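Local coordinates for putative capsid protein of prophage (Escherichia coli CFT073, PDB 3BQW) that is probably the major capsid protein of a prophage, a coat subunit whose copies would assemble into the shell around the viral DNA, at residues L30-L34 with L259-S263; Y196-C202 with R343-V348; P203-M209 with L282-N288. One frame throughout, in Å; residues are numbered along the deposited sequence.

Contact 1. Residues L30-L34 with L259-S263; sequences LFTTL and LIVYS
Leu30 and Tyr262 meet where helix 30-34 runs over strand 259-262, the segment axes 11.9 Å apart at their closest and their directions 144° apart, closer to antiparallel than to parallel. Side chains bridge that spacing, and no hydrogen bond passes between the two segments. Tyr262 is central. Its CG stands anti to the backbone N (chi1 179°), which carries the ring out from the strand to the helix, where two residues share it. Leu30 slides past it in the opposite direction: its CB lies 3.5 Å from Tyr262 CE1, and its CD2 lies 3.5 Å from Tyr262 CD1. Phe31 takes the other half of the ring in an edge-to-face pair, its edge turned to the tyrosine face, with the planes at 63° and the ring centroids 5.2 Å apart. Phe31 CE1 sits near the rim of that face, 3.8 Å from Tyr262 CE2.

This is helix-on-sheet packing within the Phage major capsid protein E family: strand 257-267 belongs to a mixed sheet, and alternate strand residues Ile260 and Tyr262 present their side chains to the helix while Val261 points away. Branched Ile260 adds two methyl contacts beside the tyrosine. Its CG2 meets Leu30 CD2 tip to tip at 3.7 Å, and its CD1 meets Leu34 CD1 more loosely at 4.3 Å. Tyrosine suits its place because a long flat ring spans the interface while its hydroxyl makes a weak hydrogen bond with Glu137 of helix 113-146, whose carboxylate also accepts from Phe31 N and bonds Thr32 OG1.

Contact 2. Residues Y196-C202 with R343-V348; sequences YADQAGC and RKFVTV
Val346 pushes its two methyls against Tyr196, Gln199 and Ala200, where helix 190-198 passes into a type I turn, Asp198-Gly201. CG1 rests 3.3 Å from Tyr196 O, while CG2 enters the hollow between Tyr196 O and the backbone of Gln199 and Ala200, 3.3 Å from Ala200 N and 3.8 Å from Ala200 CB. Alanine is small enough here that its single methyl lets the valine come close to the backbone. The next bump is Val348, which crosses Tyr196 at about a right angle. Its CG1 lies over the ring centre in a CH-pi contact, 4.0 Å from the centroid and 12° off the normal, and its CG2 bears on Tyr196 CG at 3.6 Å. With CG1 anti to the backbone N (chi1 -172°) and CG2 beside it, both methyls reach the same aromatic face.

Gly201 closes the turn with the positive phi that glycine readily adopts, and the chain swings on to Cys202, whose SG lies against the aliphatic part of Lys344, 3.6 Å from CG. Ala200 O and Arg343 O are both acceptors and cannot bond each other; nearby, a water donates to Gln199 O and Arg343 O and bridges the segments.

Strand 346-349 lies between strands 170-172 and 281-285, bonded to Ile171 through Thr347 and to Leu284 through Val346, and helix 190-198 packs across all three, with Tyr196 touching Ile171 and Leu284.

Contact 3. Residues P203-M209 with L282-N288; sequences PANVMIM and LVLGNTN
Asn205 and Thr287 hold one end of this contact, beyond the antiparallel strands 206-209 and 282-285. From CB, the asparagine's CG sits between its backbone N and carbonyl carbon (chi1 76°), which turns the amide across the threonine at about a right angle. Asn205 CG lies 3.7 Å from Thr287 OG1. Asn205 OD1 accepts from Thr287 N at 2.9 Å and lies 3.2 Å from Asn286 CA, and ND2 donates to Thr287 OG1 at 3.1 Å, the hydroxyl tilted 17° from the amide plane. An amide fits here because it offers an acceptor and a donor side by side, and both bonds together fix its rotation.

Asn205 and Val206 both face Gly285 in a classic beta bulge, and their N-H groups converge on Gly285 O. Val206 CG1 lies 3.3 Å from Gly285 O. Farther along, Ile208 and Val283 exchange backbone bonds, Val283 N to Ile208 O being 2.7 Å. On one sheet face Met207 lies alongside Leu284, Met207 CB to Leu284 CD2 being 3.7 Å, and its thioether continues toward Leu282. Past the bulge, Asn286 ND2 donates almost straight to Pro203 O (2.8 Å, 178°), while Asn286 OD1 accepts from Asn288 N in an Asx turn.

Where strand pairing stops, asparagine amides take up backbone N-H and C=O groups and the threonine hydroxyl holds the Asn205 amide, so the two segments stay cross-linked past the bulge.

Overall arrangement
From the N terminus, helix 30-35 is the first element used: contact 1 closes a long loop by bringing it to strand 257-267. Between those two elements the chain runs through helix 113-146 and helix 190-198; residues 196-202 meet the C-terminal strand 346-349, which closes contact 2. Directly after them, 203-209 opens contact 3, closed by 282-288, so contact 3 lies wholly within the span of contact 2. Contact 1 crosses both. Strands 257-267, 206-209, 281-285 and 346-349 are successive neighbours in one mixed sheet, making contact 3 the middle pairing, its centre about 9 Å from that of contact 1 and about 8 Å from that of contact 2.

Contact 1. Residues L30-L34 with L259-S263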
ATOM      1  N   LEU A  30      -0.465  -1.082   6.024  1.00 22.43           N
ATOM      2  CA  LEU A  30      -1.579  -1.841   6.586  1.00 22.49           C
ATOM      3  C   LEU A  30      -2.532  -2.516   5.579  1.00 21.76           C
ATOM      4  O   LEU A  30      -2.805  -3.689   5.703  1.00 20.81           O
ATOM      5  CB  LEU A  30      -2.388  -0.951   7.529  1.00 23.05           C
ATOM      6  CG  LEU A  30      -3.531  -1.645   8.302  1.00 23.08           C
ATOM      7  CD1 LEU A  30      -2.985  -2.606   9.292  1.00 21.27           C
ATOM      8  CD2 LEU A  30      -4.477  -0.612   8.936  1.00 24.60           C
ATOM      9  N   PHE A  31      -3.080  -1.761   4.629  1.00 22.48           N
ATOM     10  CA  PHE A  31      -4.039  -2.324   3.662  1.00 21.82           C
ATOM     11  C   PHE A  31      -3.385  -3.408   2.815  1.00 22.29           C
ATOM     12  O   PHE A  31      -3.977  -4.472   2.597  1.00 22.93           O
ATOM     13  CB  PHE A  31      -4.656  -1.239   2.802  1.00 21.52           C
ATOM     14  CG  PHE A  31      -5.770  -0.496   3.482  1.00 22.18           C
ATOM     15  CD1 PHE A  31      -5.509   0.378   4.547  1.00 20.73           C
ATOM     16  CD2 PHE A  31      -7.094  -0.685   3.089  1.00 22.47           C
ATOM     17  CE1 PHE A  31      -6.557   1.081   5.179  1.00 20.10           C
ATOM     18  CE2 PHE A  31      -8.146   0.009   3.730  1.00 20.63           C
ATOM     19  CZ  PHE A  31      -7.868   0.893   4.769  1.00 20.08           C
ATOM     20  N   THR A  32      -2.132  -3.165   2.411  1.00 21.72           N
ATOM     21  CA  THR A  32      -1.363  -4.164   1.718  1.00 21.66           C
ATOM     22  C   THR A  32      -1.235  -5.448   2.553  1.00 21.95           C
ATOM     23  O   THR A  32      -1.504  -6.571   2.065  1.00 21.01           O
ATOM     24  CB  THR A  32       0.001  -3.643   1.353  1.00 21.95           C
ATOM     25  OG1 THR A  32      -0.148  -2.450   0.556  1.00 20.13           O
ATOM     26  CG2 THR A  32       0.792  -4.723   0.589  1.00 20.07           C
ATOM     27  N   THR A  33      -0.882  -5.276   3.817  1.00 21.61           N
ATOM     28  CA  THR A  33      -0.693  -6.396   4.701  1.00 21.86           C
ATOM     29  C   THR A  33      -1.987  -7.169   5.004  1.00 22.10           C
ATOM     30  O   THR A  33      -1.974  -8.386   5.074  1.00 22.62           O
ATOM     31  CB  THR A  33      -0.032  -5.917   5.995  1.00 21.86           C
ATOM     32  OG1 THR A  33       1.235  -5.316   5.664  1.00 23.00           O
ATOM     33  CG2 THR A  33       0.196  -7.098   6.966  1.00 22.35           C
ATOM     34  N   LEU A  34      -3.091  -6.471   5.233  1.00 22.43           N
ATOM     35  CA  LEU A  34      -4.323  -7.144   5.593  1.00 22.96           C
ATOM     36  C   LEU A  34      -4.972  -7.792   4.379  1.00 22.89           C
ATOM     37  O   LEU A  34      -5.438  -8.937   4.451  1.00 23.61           O
ATOM     38  CB  LEU A  34      -5.313  -6.157   6.226  1.00 23.52           C
ATOM     39  CG  LEU A  34      -4.976  -5.673   7.636  1.00 24.82           C
ATOM     40  CD1 LEU A  34      -5.904  -4.562   8.046  1.00 24.65           C
ATOM     41  CD2 LEU A  34      -5.047  -6.828   8.606  1.00 24.22           C
ATOM     42  N   LEU A 259     -10.524  -3.158  15.985  1.00 24.45           N
ATOM     43  CA  LEU A 259     -10.591  -1.713  15.841  1.00 23.92           C
ATOM     44  C   LEU A 259      -9.201  -1.142  15.642  1.00 23.09           C
ATOM     45  O   LEU A 259      -8.335  -1.262  16.502  1.00 24.35           O
ATOM     46  CB  LEU A 259     -11.240  -1.075  17.075  1.00 24.01           C
ATOM     47  CG  LEU A 259     -12.619  -1.546  17.537  1.00 24.28           C
ATOM     48  CD1 LEU A 259     -12.875  -0.974  18.942  1.00 23.75           C
ATOM     49  CD2 LEU A 259     -13.768  -1.163  16.553  1.00 23.28           C
ATOM     50  N   ILE A 260      -9.008  -0.523  14.488  1.00 22.97           N
ATOM     51  CA  ILE A 260      -7.731   0.009  14.042  1.00 22.22           C
ATOM     52  C   ILE A 260      -7.957   1.457  13.591  1.00 22.44           C
ATOM     53  O   ILE A 260      -8.840   1.733  12.763  1.00 21.86           O
ATOM     54  CB  ILE A 260      -7.144  -0.828  12.853  1.00 22.48           C
ATOM     55  CG1 ILE A 260      -6.991  -2.318  13.231  1.00 22.79           C
ATOM     56  CG2 ILE A 260      -5.783  -0.259  12.399  1.00 21.95           C
ATOM     57  CD1 ILE A 260      -6.333  -3.210  12.107  1.00 21.25           C
ATOM     58  N   VAL A 261      -7.181   2.367  14.161  1.00 22.32           N
ATOM     59  CA  VAL A 261      -7.093   3.726  13.682  1.00 23.38           C
ATOM     60  C   VAL A 261      -5.859   3.848  12.807  1.00 24.50           C
ATOM     61  O   VAL A 261      -4.763   3.490  13.216  1.00 24.44           O
ATOM     62  CB  VAL A 261      -7.025   4.755  14.825  1.00 23.42           C
ATOM     63  CG1 VAL A 261      -6.962   6.182  14.264  1.00 21.56           C
ATOM     64  CG2 VAL A 261      -8.229   4.557  15.774  1.00 21.99           C
ATOM     65  N   TYR A 262      -6.058   4.372  11.605  1.00 26.12           N
ATOM     66  CA  TYR A 262      -5.034   4.385  10.579  1.00 27.79           C
ATOM     67  C   TYR A 262      -4.775   5.816  10.154  1.00 28.32           C
ATOM     68  O   TYR A 262      -5.665   6.489   9.692  1.00 28.72           O
ATOM     69  CB  TYR A 262      -5.515   3.558   9.401  1.00 28.62           C
ATOM     70  CG  TYR A 262      -4.600   3.461   8.194  1.00 30.09           C
ATOM     71  CD1 TYR A 262      -3.466   2.666   8.212  1.00 34.72           C
ATOM     72  CD2 TYR A 262      -4.909   4.087   7.018  1.00 32.63           C
ATOM     73  CE1 TYR A 262      -2.650   2.531   7.075  1.00 35.07           C
ATOM     74  CE2 TYR A 262      -4.101   3.949   5.878  1.00 32.96           C
ATOM     75  CZ  TYR A 262      -2.987   3.171   5.918  1.00 31.81           C
ATOM     76  OH  TYR A 262      -2.183   3.048   4.804  1.00 32.83           O
ATOM     77  N   SER A 263      -3.533   6.251  10.306  1.00 29.98           N
ATOM     78  CA  SER A 263      -3.133   7.640  10.086  1.00 31.37           C
ATOM     79  C   SER A 263      -1.970   7.772   9.112  1.00 31.27           C
ATOM     80  O   SER A 263      -1.350   8.817   9.056  1.00 31.02           O
ATOM     81  CB  SER A 263      -2.729   8.279  11.422  1.00 31.64           C
ATOM     82  OG  SER A 263      -3.749   8.096  12.392  1.00 36.27           O
TER

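Contact 2. Residues Y196-C202 with R343-V348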
ATOM      1  N   TYR A 196     -24.011  -0.839   8.340  1.00 24.20           N
ATOM      2  CA  TYR A 196     -23.018  -0.701   7.253  1.00 24.06           C
ATOM      3  C   TYR A 196     -22.444  -2.056   6.850  1.00 24.86           C
ATOM      4  O   TYR A 196     -22.259  -2.336   5.664  1.00 24.89           O
ATOM      5  CB  TYR A 196     -21.877   0.252   7.627  1.00 24.15           C
ATOM      6  CG  TYR A 196     -22.312   1.568   8.204  1.00 24.00           C
ATOM      7  CD1 TYR A 196     -23.424   2.247   7.701  1.00 23.49           C
ATOM      8  CD2 TYR A 196     -21.615   2.143   9.251  1.00 24.00           C
ATOM      9  CE1 TYR A 196     -23.834   3.441   8.258  1.00 24.25           C
ATOM     10  CE2 TYR A 196     -22.018   3.363   9.804  1.00 23.60           C
ATOM     11  CZ  TYR A 196     -23.121   3.993   9.302  1.00 23.85           C
ATOM     12  OH  TYR A 196     -23.518   5.187   9.840  1.00 26.06           O
ATOM     13  N   ALA A 197     -22.161  -2.879   7.853  1.00 25.81           N
ATOM     14  CA  ALA A 197     -21.593  -4.201   7.646  1.00 27.23           C
ATOM     15  C   ALA A 197     -22.524  -5.146   6.878  1.00 27.59           C
ATOM     16  O   ALA A 197     -22.035  -6.014   6.189  1.00 27.75           O
ATOM     17  CB  ALA A 197     -21.165  -4.831   9.015  1.00 27.58           C
ATOM     18  N   ASP A 198     -23.845  -4.956   6.964  1.00 28.84           N
ATOM     19  CA  ASP A 198     -24.803  -5.721   6.137  1.00 29.19           C
ATOM     20  C   ASP A 198     -24.434  -5.703   4.666  1.00 29.63           C
ATOM     21  O   ASP A 198     -24.607  -6.703   3.974  1.00 30.18           O
ATOM     22  CB  ASP A 198     -26.214  -5.146   6.222  1.00 29.78           C
ATOM     23  CG  ASP A 198     -26.881  -5.407   7.544  1.00 30.81           C
ATOM     24  OD1 ASP A 198     -26.364  -6.217   8.350  1.00 31.97           O
ATOM     25  OD2 ASP A 198     -27.926  -4.768   7.769  1.00 33.13           O
ATOM     26  N   GLN A 199     -23.936  -4.567   4.186  1.00 29.39           N
ATOM     27  CA  GLN A 199     -23.606  -4.437   2.773  1.00 29.64           C
ATOM     28  C   GLN A 199     -22.462  -5.354   2.293  1.00 30.13           C
ATOM     29  O   GLN A 199     -22.406  -5.679   1.114  1.00 30.40           O
ATOM     30  CB  GLN A 199     -23.341  -2.973   2.409  1.00 29.32           C
ATOM     31  CG  GLN A 199     -24.465  -2.019   2.782  1.00 30.01           C
ATOM     32  CD  GLN A 199     -25.851  -2.461   2.277  1.00 31.34           C
ATOM     33  OE1 GLN A 199     -25.991  -3.005   1.191  1.00 32.68           O
ATOM     34  NE2 GLN A 199     -26.859  -2.241   3.086  1.00 29.83           N
ATOM     35  N   ALA A 200     -21.587  -5.814   3.189  1.00 31.06           N
ATOM     36  CA  ALA A 200     -20.483  -6.720   2.797  1.00 32.14           C
ATOM     37  C   ALA A 200     -20.983  -8.111   2.328  1.00 32.94           C
ATOM     38  O   ALA A 200     -20.289  -8.832   1.603  1.00 33.15           O
ATOM     39  CB  ALA A 200     -19.493  -6.867   3.952  1.00 31.61           C
ATOM     40  N   GLY A 201     -22.187  -8.477   2.760  1.00 34.22           N
ATOM     41  CA  GLY A 201     -22.778  -9.786   2.468  1.00 35.14           C
ATOM     42  C   GLY A 201     -22.164 -10.931   3.276  1.00 35.97           C
ATOM     43  O   GLY A 201     -22.536 -12.098   3.091  1.00 36.51           O
ATOM     44  N   CYS A 202     -21.209 -10.593   4.145  1.00 36.29           N
ATOM     45  CA  CYS A 202     -20.409 -11.562   4.904  1.00 36.82           C
ATOM     46  C   CYS A 202     -19.927 -10.871   6.183  1.00 34.62           C
ATOM     47  O   CYS A 202     -20.057  -9.654   6.303  1.00 35.44           O
ATOM     48  CB  CYS A 202     -19.214 -12.066   4.073  1.00 37.23           C
ATOM     49  SG  CYS A 202     -17.782 -10.962   3.968  1.00 43.14           S
ATOM     50  N   ARG A 343     -16.219  -7.246  -3.118  1.00 26.34           N
ATOM     51  CA  ARG A 343     -17.573  -7.082  -2.593  1.00 26.65           C
ATOM     52  C   ARG A 343     -17.625  -7.169  -1.066  1.00 25.27           C
ATOM     53  O   ARG A 343     -18.618  -6.854  -0.464  1.00 24.06           O
ATOM     54  CB  ARG A 343     -18.515  -8.105  -3.225  1.00 27.03           C
ATOM     55  CG  ARG A 343     -18.541  -8.044  -4.752  1.00 30.07           C
ATOM     56  CD  ARG A 343     -19.314  -9.216  -5.319  1.00 34.08           C
ATOM     57  NE  ARG A 343     -18.667 -10.480  -5.008  1.00 36.64           N
ATOM     58  CZ  ARG A 343     -19.186 -11.685  -5.259  1.00 39.17           C
ATOM     59  NH1 ARG A 343     -20.373 -11.816  -5.841  1.00 40.37           N
ATOM     60  NH2 ARG A 343     -18.500 -12.774  -4.926  1.00 38.81           N
ATOM     61  N   LYS A 344     -16.536  -7.608  -0.458  1.00 25.30           N
ATOM     62  CA  LYS A 344     -16.443  -7.781   0.986  1.00 25.32           C
ATOM     63  C   LYS A 344     -15.848  -6.579   1.722  1.00 24.95           C
ATOM     64  O   LYS A 344     -15.413  -6.711   2.873  1.00 26.36           O
ATOM     65  CB  LYS A 344     -15.621  -9.034   1.271  1.00 25.55           C
ATOM     66  CG  LYS A 344     -16.246 -10.305   0.753  1.00 26.11           C
ATOM     67  CD  LYS A 344     -15.350 -11.514   1.099  1.00 27.40           C
ATOM     68  CE  LYS A 344     -16.061 -12.849   0.760  1.00 30.79           C
ATOM     69  NZ  LYS A 344     -15.068 -13.842   0.270  1.00 34.64           N
ATOM     70  N   PHE A 345     -15.818  -5.422   1.062  1.00 24.57           N
ATOM     71  CA  PHE A 345     -15.360  -4.165   1.654  1.00 24.25           C
ATOM     72  C   PHE A 345     -16.503  -3.175   1.652  1.00 23.88           C
ATOM     73  O   PHE A 345     -17.184  -3.020   0.639  1.00 24.32           O
ATOM     74  CB  PHE A 345     -14.220  -3.595   0.823  1.00 24.88           C
ATOM     75  CG  PHE A 345     -12.990  -4.446   0.840  1.00 24.35           C
ATOM     76  CD1 PHE A 345     -12.155  -4.455   1.963  1.00 25.04           C
ATOM     77  CD2 PHE A 345     -12.666  -5.235  -0.236  1.00 24.49           C
ATOM     78  CE1 PHE A 345     -11.038  -5.218   1.988  1.00 24.56           C
ATOM     79  CE2 PHE A 345     -11.542  -6.011  -0.213  1.00 25.35           C
ATOM     80  CZ  PHE A 345     -10.716  -6.003   0.900  1.00 25.59           C
ATOM     81  N   VAL A 346     -16.755  -2.551   2.804  1.00 22.68           N
ATOM     82  CA  VAL A 346     -17.717  -1.475   2.910  1.00 21.10           C
ATOM     83  C   VAL A 346     -16.964  -0.239   3.417  1.00 20.59           C
ATOM     84  O   VAL A 346     -16.261  -0.302   4.411  1.00 20.34           O
ATOM     85  CB  VAL A 346     -18.883  -1.854   3.874  1.00 21.68           C
ATOM     86  CG1 VAL A 346     -19.836  -0.675   4.077  1.00 19.50           C
ATOM     87  CG2 VAL A 346     -19.641  -3.137   3.368  1.00 20.40           C
ATOM     88  N   THR A 347     -17.106   0.881   2.726  1.00 20.43           N
ATOM     89  CA  THR A 347     -16.487   2.151   3.152  1.00 20.27           C
ATOM     90  C   THR A 347     -17.582   3.187   3.502  1.00 20.52           C
ATOM     91  O   THR A 347     -18.547   3.389   2.754  1.00 19.92           O
ATOM     92  CB  THR A 347     -15.537   2.706   2.065  1.00 20.23           C
ATOM     93  OG1 THR A 347     -14.530   1.722   1.784  1.00 21.53           O
ATOM     94  CG2 THR A 347     -14.870   4.034   2.490  1.00 18.62           C
ATOM     95  N   VAL A 348     -17.415   3.824   4.652  1.00 20.69           N
ATOM     96  CA  VAL A 348     -18.378   4.792   5.143  1.00 21.37           C
ATOM     97  C   VAL A 348     -17.707   6.133   5.391  1.00 21.95           C
ATOM     98  O   VAL A 348     -16.682   6.200   6.062  1.00 22.82           O
ATOM     99  CB  VAL A 348     -19.112   4.309   6.408  1.00 21.16           C
ATOM    100  CG1 VAL A 348     -20.301   5.297   6.797  1.00 19.30           C
ATOM    101  CG2 VAL A 348     -19.614   2.881   6.215  1.00 19.92           C
TER
HETATM  102  O   HOH W   1     -21.609  -6.772  -1.693  1.00 46.36           O

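Contact 3. Residues P203-M209 with L282-N288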
ATOM      1  N   PRO A 203     -19.421 -11.638   7.154  1.00 32.09           N
ATOM      2  CA  PRO A 203     -19.030 -10.957   8.372  1.00 30.56           C
ATOM      3  C   PRO A 203     -17.834 -10.032   8.179  1.00 28.88           C
ATOM      4  O   PRO A 203     -16.905 -10.358   7.452  1.00 28.56           O
ATOM      5  CB  PRO A 203     -18.657 -12.101   9.322  1.00 30.39           C
ATOM      6  CG  PRO A 203     -19.087 -13.342   8.678  1.00 30.90           C
ATOM      7  CD  PRO A 203     -19.210 -13.089   7.234  1.00 31.91           C
ATOM      8  N   ALA A 204     -17.861  -8.894   8.847  1.00 27.45           N
ATOM      9  CA  ALA A 204     -16.689  -8.049   8.950  1.00 26.69           C
ATOM     10  C   ALA A 204     -16.031  -8.334  10.283  1.00 25.95           C
ATOM     11  O   ALA A 204     -16.702  -8.387  11.319  1.00 25.66           O
ATOM     12  CB  ALA A 204     -17.082  -6.575   8.841  1.00 26.67           C
ATOM     13  N   ASN A 205     -14.707  -8.509  10.264  1.00 25.51           N
ATOM     14  CA  ASN A 205     -13.947  -8.744  11.487  1.00 24.75           C
ATOM     15  C   ASN A 205     -12.876  -7.674  11.750  1.00 23.35           C
ATOM     16  O   ASN A 205     -12.120  -7.765  12.706  1.00 24.10           O
ATOM     17  CB  ASN A 205     -13.384 -10.187  11.512  1.00 24.75           C
ATOM     18  CG  ASN A 205     -12.182 -10.390  10.601  1.00 25.61           C
ATOM     19  OD1 ASN A 205     -11.862  -9.549   9.772  1.00 27.54           O
ATOM     20  ND2 ASN A 205     -11.511 -11.540  10.755  1.00 25.94           N
ATOM     21  N   VAL A 206     -12.834  -6.655  10.909  1.00 22.15           N
ATOM     22  CA  VAL A 206     -11.926  -5.527  11.095  1.00 21.38           C
ATOM     23  C   VAL A 206     -12.592  -4.210  10.681  1.00 20.95           C
ATOM     24  O   VAL A 206     -13.299  -4.148   9.682  1.00 20.41           O
ATOM     25  CB  VAL A 206     -10.557  -5.762  10.376  1.00 22.45           C
ATOM     26  CG1 VAL A 206     -10.704  -5.818   8.840  1.00 20.40           C
ATOM     27  CG2 VAL A 206      -9.526  -4.728  10.845  1.00 21.18           C
ATOM     28  N   MET A 207     -12.435  -3.181  11.521  1.00 20.88           N
ATOM     29  CA  MET A 207     -12.854  -1.818  11.193  1.00 20.04           C
ATOM     30  C   MET A 207     -11.621  -0.901  11.244  1.00 20.79           C
ATOM     31  O   MET A 207     -11.053  -0.706  12.307  1.00 21.22           O
ATOM     32  CB  MET A 207     -13.974  -1.311  12.113  1.00 20.43           C
ATOM     33  CG  MET A 207     -14.600   0.036  11.664  1.00 20.14           C
ATOM     34  SD  MET A 207     -16.098   0.637  12.510  1.00 14.54           S
ATOM     35  CE  MET A 207     -15.653   0.582  14.211  1.00 16.25           C
ATOM     36  N   ILE A 208     -11.205  -0.406  10.071  1.00 20.60           N
ATOM     37  CA  ILE A 208     -10.108   0.542   9.920  1.00 20.77           C
ATOM     38  C   ILE A 208     -10.657   1.961   9.728  1.00 21.18           C
ATOM     39  O   ILE A 208     -11.487   2.199   8.849  1.00 20.57           O
ATOM     40  CB  ILE A 208      -9.199   0.170   8.745  1.00 21.50           C
ATOM     41  CG1 ILE A 208      -8.763  -1.304   8.862  1.00 22.21           C
ATOM     42  CG2 ILE A 208      -7.975   1.081   8.735  1.00 21.50           C
ATOM     43  CD1 ILE A 208      -8.604  -2.002   7.579  1.00 23.87           C
ATOM     44  N   MET A 209     -10.210   2.883  10.591  1.00 21.06           N
ATOM     45  CA  MET A 209     -10.839   4.191  10.774  1.00 20.47           C
ATOM     46  C   MET A 209      -9.795   5.280  10.632  1.00 21.66           C
ATOM     47  O   MET A 209      -8.722   5.161  11.193  1.00 20.71           O
ATOM     48  CB  MET A 209     -11.358   4.349  12.210  1.00 20.80           C
ATOM     49  CG  MET A 209     -12.447   3.461  12.615  1.00 21.24           C
ATOM     50  SD  MET A 209     -12.859   3.663  14.342  1.00 15.41           S
ATOM     51  CE  MET A 209     -11.947   2.302  14.986  1.00 21.65           C
ATOM     52  N   LEU A 282     -14.166   5.185   7.298  1.00 21.13           N
ATOM     53  CA  LEU A 282     -13.941   3.897   7.971  1.00 20.54           C
ATOM     54  C   LEU A 282     -14.197   2.817   6.931  1.00 20.89           C
ATOM     55  O   LEU A 282     -15.065   2.974   6.050  1.00 21.26           O
ATOM     56  CB  LEU A 282     -14.877   3.680   9.185  1.00 20.89           C
ATOM     57  CG  LEU A 282     -16.394   3.509   8.991  1.00 20.68           C
ATOM     58  CD1 LEU A 282     -16.728   1.999   8.718  1.00 19.98           C
ATOM     59  CD2 LEU A 282     -17.244   4.077  10.174  1.00 19.73           C
ATOM     60  N   VAL A 283     -13.445   1.729   7.045  1.00 20.74           N
ATOM     61  CA  VAL A 283     -13.532   0.594   6.155  1.00 20.16           C
ATOM     62  C   VAL A 283     -13.835  -0.641   6.981  1.00 20.79           C
ATOM     63  O   VAL A 283     -13.178  -0.907   7.980  1.00 21.35           O
ATOM     64  CB  VAL A 283     -12.219   0.377   5.392  1.00 20.33           C
ATOM     65  CG1 VAL A 283     -12.294  -0.867   4.509  1.00 18.35           C
ATOM     66  CG2 VAL A 283     -11.878   1.595   4.551  1.00 20.56           C
ATOM     67  N   LEU A 284     -14.865  -1.367   6.575  1.00 21.29           N
ATOM     68  CA  LEU A 284     -15.203  -2.644   7.167  1.00 21.89           C
ATOM     69  C   LEU A 284     -14.762  -3.731   6.215  1.00 22.08           C
ATOM     70  O   LEU A 284     -15.098  -3.692   5.027  1.00 22.88           O
ATOM     71  CB  LEU A 284     -16.694  -2.729   7.418  1.00 21.58           C
ATOM     72  CG  LEU A 284     -17.141  -1.874   8.606  1.00 22.60           C
ATOM     73  CD1 LEU A 284     -18.656  -1.603   8.476  1.00 21.99           C
ATOM     74  CD2 LEU A 284     -16.745  -2.539   9.948  1.00 17.04           C
ATOM     75  N   GLY A 285     -13.988  -4.682   6.726  1.00 22.11           N
ATOM     76  CA  GLY A 285     -13.520  -5.797   5.913  1.00 22.31           C
ATOM     77  C   GLY A 285     -13.311  -7.059   6.713  1.00 22.41           C
ATOM     78  O   GLY A 285     -13.612  -7.113   7.914  1.00 23.05           O
ATOM     79  N   ASN A 286     -12.790  -8.074   6.037  1.00 22.65           N
ATOM     80  CA  ASN A 286     -12.536  -9.394   6.641  1.00 23.14           C
ATOM     81  C   ASN A 286     -11.082  -9.746   6.335  1.00 22.78           C
ATOM     82  O   ASN A 286     -10.678  -9.797   5.178  1.00 22.38           O
ATOM     83  CB  ASN A 286     -13.526 -10.453   6.115  1.00 22.88           C
ATOM     84  CG  ASN A 286     -13.528 -11.745   6.955  1.00 24.60           C
ATOM     85  OD1 ASN A 286     -12.533 -12.463   7.012  1.00 25.68           O
ATOM     86  ND2 ASN A 286     -14.642 -12.024   7.624  1.00 25.04           N
ATOM     87  N   THR A 287     -10.298  -9.965   7.379  1.00 23.46           N
ATOM     88  CA  THR A 287      -8.887 -10.278   7.235  1.00 23.66           C
ATOM     89  C   THR A 287      -8.596 -11.633   6.545  1.00 23.65           C
ATOM     90  O   THR A 287      -7.466 -11.915   6.222  1.00 23.88           O
ATOM     91  CB  THR A 287      -8.175 -10.246   8.610  1.00 24.02           C
ATOM     92  OG1 THR A 287      -8.742 -11.243   9.482  1.00 24.44           O
ATOM     93  CG2 THR A 287      -8.272  -8.853   9.236  1.00 23.49           C
ATOM     94  N   ASN A 288      -9.610 -12.466   6.355  1.00 23.97           N
ATOM     95  CA  ASN A 288      -9.492 -13.667   5.524  1.00 24.20           C
ATOM     96  C   ASN A 288      -9.586 -13.381   4.013  1.00 23.63           C
ATOM     97  O   ASN A 288      -9.330 -14.266   3.212  1.00 23.50           O
ATOM     98  CB  ASN A 288     -10.584 -14.670   5.905  1.00 23.86           C
ATOM     99  CG  ASN A 288     -10.541 -15.052   7.373  1.00 25.81           C
ATOM    100  OD1 ASN A 288     -11.440 -14.691   8.158  1.00 28.63           O
ATOM    101  ND2 ASN A 288      -9.500 -15.802   7.760  1.00 23.98           N
TER